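Local coordinates for MaoC family protein (Mycobacterium tuberculosis H37Rv, PDB 3KHP), which probably catalyses the reversible dehydration of (3R)-hydroxyacyl thioesters to enoyl thioesters, at residues Phe224-Val237 with Ile257-Leu271. Numbering follows the deposited sequence.
Sequences FPKPILHGLCTYGV and IAARFTKPVFPGETL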
# COMPACT_ATOMS: atom_id res chain seq x y z
N PHE A 224 -8.46 -9.26 -20.61
CA PHE A 224 -9.11 -8.04 -20.16
C PHE A 224 -8.45 -6.81 -20.78
O PHE A 224 -7.23 -6.78 -21.00
CB PHE A 224 -8.99 -7.89 -18.63
CG PHE A 224 -9.75 -8.91 -17.83
CD1 PHE A 224 -11.12 -8.85 -17.73
CD2 PHE A 224 -9.09 -9.90 -17.15
CE1 PHE A 224 -11.81 -9.78 -16.97
CE2 PHE A 224 -9.75 -10.82 -16.41
CZ PHE A 224 -11.11 -10.78 -16.30
N PRO A 225 -9.23 -5.75 -21.00
CA PRO A 225 -8.68 -4.55 -21.60
C PRO A 225 -7.59 -3.93 -20.75
O PRO A 225 -6.64 -3.28 -21.27
CB PRO A 225 -9.89 -3.59 -21.64
CG PRO A 225 -11.10 -4.48 -21.56
CD PRO A 225 -10.68 -5.68 -20.77
N LYS A 226 -7.77 -4.10 -19.43
CA LYS A 226 -6.83 -3.66 -18.44
C LYS A 226 -6.87 -4.52 -17.16
O LYS A 226 -7.76 -5.32 -16.93
CB LYS A 226 -7.06 -2.18 -18.15
CG LYS A 226 -8.41 -1.63 -18.59
CD LYS A 226 -8.53 -0.10 -18.30
CE LYS A 226 -10.02 0.36 -18.19
NZ LYS A 226 -10.88 -0.00 -19.39
N PRO A 227 -5.84 -4.38 -16.34
CA PRO A 227 -5.84 -5.21 -15.14
C PRO A 227 -7.10 -5.01 -14.30
O PRO A 227 -7.66 -3.93 -14.28
CB PRO A 227 -4.60 -4.75 -14.39
CG PRO A 227 -3.77 -4.04 -15.40
CD PRO A 227 -4.68 -3.48 -16.42
N ILE A 228 -7.57 -6.06 -13.64
CA ILE A 228 -8.80 -5.96 -12.88
C ILE A 228 -8.41 -5.76 -11.43
O ILE A 228 -7.34 -6.16 -10.99
CB ILE A 228 -9.70 -7.20 -13.06
CG1 ILE A 228 -9.04 -8.45 -12.45
CG2 ILE A 228 -10.02 -7.41 -14.53
CD1 ILE A 228 -9.88 -9.74 -12.57
N LEU A 229 -9.26 -5.07 -10.68
CA LEU A 229 -9.06 -4.95 -9.26
C LEU A 229 -9.21 -6.32 -8.59
O LEU A 229 -10.07 -7.14 -8.98
CB LEU A 229 -10.09 -3.97 -8.70
CG LEU A 229 -9.82 -3.50 -7.27
CD1 LEU A 229 -8.50 -2.69 -7.20
CD2 LEU A 229 -10.99 -2.72 -6.76
N HIS A 230 -8.43 -6.57 -7.56
CA HIS A 230 -8.54 -7.80 -6.76
C HIS A 230 -9.96 -7.91 -6.24
O HIS A 230 -10.48 -6.92 -5.71
CB HIS A 230 -7.67 -7.74 -5.53
CG HIS A 230 -6.20 -7.61 -5.78
ND1 HIS A 230 -5.62 -6.47 -6.31
CD2 HIS A 230 -5.18 -8.44 -5.46
CE1 HIS A 230 -4.31 -6.62 -6.32
NE2 HIS A 230 -4.01 -7.81 -5.83
N GLY A 231 -10.59 -9.10 -6.38
CA GLY A 231 -11.90 -9.38 -5.78
C GLY A 231 -11.95 -9.08 -4.26
O GLY A 231 -12.92 -8.51 -3.74
N LEU A 232 -10.89 -9.45 -3.56
CA LEU A 232 -10.84 -9.18 -2.13
C LEU A 232 -10.75 -7.67 -1.84
O LEU A 232 -11.15 -7.25 -0.74
CB LEU A 232 -9.73 -9.98 -1.47
CG LEU A 232 -10.04 -11.50 -1.41
CD1 LEU A 232 -8.87 -12.25 -0.83
CD2 LEU A 232 -11.37 -11.79 -0.61
N CYS A 233 -10.27 -6.88 -2.80
CA CYS A 233 -10.21 -5.45 -2.59
C CYS A 233 -11.64 -4.89 -2.63
O CYS A 233 -12.05 -4.18 -1.72
CB CYS A 233 -9.33 -4.77 -3.60
SG CYS A 233 -9.24 -2.99 -3.37
N THR A 234 -12.39 -5.25 -3.67
CA THR A 234 -13.81 -4.99 -3.76
C THR A 234 -14.56 -5.37 -2.49
O THR A 234 -15.40 -4.62 -1.98
CB THR A 234 -14.42 -5.74 -4.96
OG1 THR A 234 -13.76 -5.31 -6.16
CG2 THR A 234 -15.84 -5.47 -5.12
N TYR A 235 -14.28 -6.55 -1.98
CA TYR A 235 -14.88 -7.05 -0.76
C TYR A 235 -14.53 -6.17 0.45
O TYR A 235 -15.40 -5.83 1.24
CB TYR A 235 -14.37 -8.45 -0.55
CG TYR A 235 -14.88 -9.24 0.62
CD1 TYR A 235 -16.15 -9.84 0.59
CD2 TYR A 235 -14.06 -9.51 1.69
CE1 TYR A 235 -16.59 -10.64 1.64
CE2 TYR A 235 -14.49 -10.31 2.74
CZ TYR A 235 -15.76 -10.88 2.70
OH TYR A 235 -16.16 -11.73 3.73
N GLY A 236 -13.28 -5.76 0.56
CA GLY A 236 -12.88 -4.78 1.58
C GLY A 236 -13.56 -3.42 1.43
O GLY A 236 -13.84 -2.77 2.43
N VAL A 237 -13.82 -2.99 0.20
CA VAL A 237 -14.47 -1.71 -0.03
C VAL A 237 -15.92 -1.80 0.43
O VAL A 237 -16.37 -0.97 1.22
CB VAL A 237 -14.42 -1.24 -1.49
CG1 VAL A 237 -15.23 0.02 -1.63
CG2 VAL A 237 -12.94 -0.99 -1.96
N ILE A 257 -19.43 -11.15 7.41
CA ILE A 257 -19.74 -10.67 6.06
C ILE A 257 -19.49 -11.79 5.04
O ILE A 257 -18.44 -12.40 5.05
CB ILE A 257 -18.79 -9.53 5.63
CG1 ILE A 257 -18.80 -8.37 6.64
CG2 ILE A 257 -19.14 -9.03 4.21
CD1 ILE A 257 -17.59 -7.41 6.48
N ALA A 258 -20.42 -11.99 4.13
CA ALA A 258 -20.30 -12.99 3.10
C ALA A 258 -20.79 -12.40 1.82
O ALA A 258 -21.80 -11.65 1.82
CB ALA A 258 -21.17 -14.32 3.44
N ALA A 259 -20.13 -12.73 0.72
CA ALA A 259 -20.62 -12.32 -0.58
C ALA A 259 -20.10 -13.22 -1.70
O ALA A 259 -19.07 -13.87 -1.55
CB ALA A 259 -20.27 -10.87 -0.84
N ARG A 260 -20.82 -13.20 -2.81
CA ARG A 260 -20.47 -13.90 -4.03
C ARG A 260 -19.91 -12.96 -5.09
O ARG A 260 -20.50 -11.94 -5.37
CB ARG A 260 -21.71 -14.60 -4.59
CG ARG A 260 -21.43 -15.52 -5.79
CD ARG A 260 -22.54 -16.58 -5.96
NE ARG A 260 -23.85 -16.00 -6.15
CZ ARG A 260 -24.38 -15.60 -7.31
NH1 ARG A 260 -23.70 -15.70 -8.44
NH2 ARG A 260 -25.61 -15.10 -7.34
N PHE A 261 -18.76 -13.30 -5.68
CA PHE A 261 -18.13 -12.49 -6.71
C PHE A 261 -18.70 -12.79 -8.08
O PHE A 261 -18.45 -13.87 -8.61
CB PHE A 261 -16.62 -12.74 -6.72
CG PHE A 261 -15.98 -12.43 -5.41
CD1 PHE A 261 -15.56 -11.14 -5.13
CD2 PHE A 261 -15.85 -13.40 -4.45
CE1 PHE A 261 -14.99 -10.85 -3.94
CE2 PHE A 261 -15.26 -13.11 -3.24
CZ PHE A 261 -14.84 -11.84 -2.97
N THR A 262 -19.42 -11.83 -8.67
CA THR A 262 -20.18 -12.11 -9.89
C THR A 262 -19.51 -11.61 -11.15
O THR A 262 -19.54 -12.28 -12.18
CB THR A 262 -21.61 -11.51 -9.82
OG1 THR A 262 -21.59 -10.18 -9.27
CG2 THR A 262 -22.56 -12.43 -9.01
N LYS A 263 -18.95 -10.41 -11.07
CA LYS A 263 -18.27 -9.80 -12.20
C LYS A 263 -17.05 -8.98 -11.77
O LYS A 263 -16.93 -8.56 -10.63
CB LYS A 263 -19.23 -8.93 -12.97
CG LYS A 263 -20.31 -9.72 -13.66
CD LYS A 263 -21.08 -8.84 -14.59
CE LYS A 263 -22.11 -9.64 -15.41
NZ LYS A 263 -22.95 -8.65 -16.20
N PRO A 264 -16.10 -8.82 -12.69
CA PRO A 264 -14.89 -8.11 -12.32
C PRO A 264 -15.08 -6.61 -12.18
O PRO A 264 -16.03 -6.05 -12.74
CB PRO A 264 -13.92 -8.43 -13.47
CG PRO A 264 -14.67 -9.24 -14.44
CD PRO A 264 -16.09 -9.28 -14.09
N VAL A 265 -14.17 -5.98 -11.45
CA VAL A 265 -14.14 -4.54 -11.29
C VAL A 265 -12.86 -4.00 -11.87
O VAL A 265 -11.78 -4.64 -11.79
CB VAL A 265 -14.23 -4.16 -9.79
CG1 VAL A 265 -13.90 -2.68 -9.57
CG2 VAL A 265 -15.61 -4.49 -9.24
N PHE A 266 -12.91 -2.80 -12.45
CA PHE A 266 -11.64 -2.20 -12.86
C PHE A 266 -11.25 -1.10 -11.90
O PHE A 266 -12.11 -0.38 -11.42
CB PHE A 266 -11.75 -1.70 -14.31
CG PHE A 266 -12.05 -2.80 -15.26
CD1 PHE A 266 -11.01 -3.53 -15.85
CD2 PHE A 266 -13.36 -3.15 -15.57
CE1 PHE A 266 -11.28 -4.57 -16.74
CE2 PHE A 266 -13.63 -4.19 -16.47
CZ PHE A 266 -12.58 -4.90 -17.05
N PRO A 267 -9.96 -0.97 -11.57
CA PRO A 267 -9.62 0.12 -10.64
C PRO A 267 -9.98 1.46 -11.27
O PRO A 267 -9.78 1.66 -12.50
CB PRO A 267 -8.12 -0.01 -10.44
CG PRO A 267 -7.69 -1.29 -11.14
CD PRO A 267 -8.78 -1.72 -12.04
N GLY A 268 -10.60 2.32 -10.46
CA GLY A 268 -11.10 3.62 -10.91
C GLY A 268 -12.61 3.66 -10.90
O GLY A 268 -13.21 4.72 -10.87
N GLU A 269 -13.24 2.49 -10.92
CA GLU A 269 -14.71 2.43 -10.91
C GLU A 269 -15.25 2.66 -9.51
O GLU A 269 -14.57 2.37 -8.54
CB GLU A 269 -15.22 1.10 -11.47
CG GLU A 269 -14.96 0.90 -12.93
CD GLU A 269 -15.61 -0.35 -13.48
OE1 GLU A 269 -15.40 -1.45 -12.92
OE2 GLU A 269 -16.33 -0.21 -14.51
N THR A 270 -16.45 3.18 -9.43
CA THR A 270 -17.07 3.49 -8.17
C THR A 270 -17.95 2.36 -7.78
O THR A 270 -18.78 1.93 -8.56
CB THR A 270 -17.88 4.80 -8.25
OG1 THR A 270 -16.97 5.90 -8.42
CG2 THR A 270 -18.71 5.01 -7.00
N LEU A 271 -17.75 1.89 -6.56
CA LEU A 271 -18.49 0.79 -6.03
C LEU A 271 -19.68 1.26 -5.14
O LEU A 271 -19.46 1.84 -4.05
CB LEU A 271 -17.54 -0.14 -5.27
CG LEU A 271 -16.47 -0.81 -6.13
CD1 LEU A 271 -15.35 -1.30 -5.28
CD2 LEU A 271 -17.04 -1.93 -7.00
O HOH W 1 -12.37 -7.78 -9.97
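Leu-229 N donates to Val-265 O at 2.8 Å, and one water bridges back from Leu-229 O to Val-265 N, while helix 231-237 crosses strand 257-261 at 139° with the axes 10.0 Å apart. At the far end of the contact, Tyr-235 OH gives a hydrogen bond to Ile-257 O (2.7 Å). It comes from above the carbonyl plane, not along a lone pair. The tyrosine CG lies opposite the backbone N (chi1 -177°), which carries the ring out to the strand. Between these bonds, the edge of the Phe-261 ring meets Gly-231 O, with CE1 3.1 Å from it. Thr-234 OG1 rests on Val-265 CG2, and Val-237 packs on Leu-271 CD1. In the loops, Ile-228 CG2 sits over the centre of the Phe-224 ring and also touches Phe-266 CE1 (3.8 Å). Lys-226 O meets the Phe-266 ring edge in plane. Glu-269 OE1 accepts from Phe-266 N across the type II turn, and its other oxygen pairs with Arg-298. Helix 231-245 lying on strand 254-261 is the hot-dog arrangement of MaoC-like proteins. The backbone bond and the water join Leu-229 to both backbone polar atoms of Val-265, and the tyrosine hydroxyl ties the helix to the strand within a mostly apolar interface.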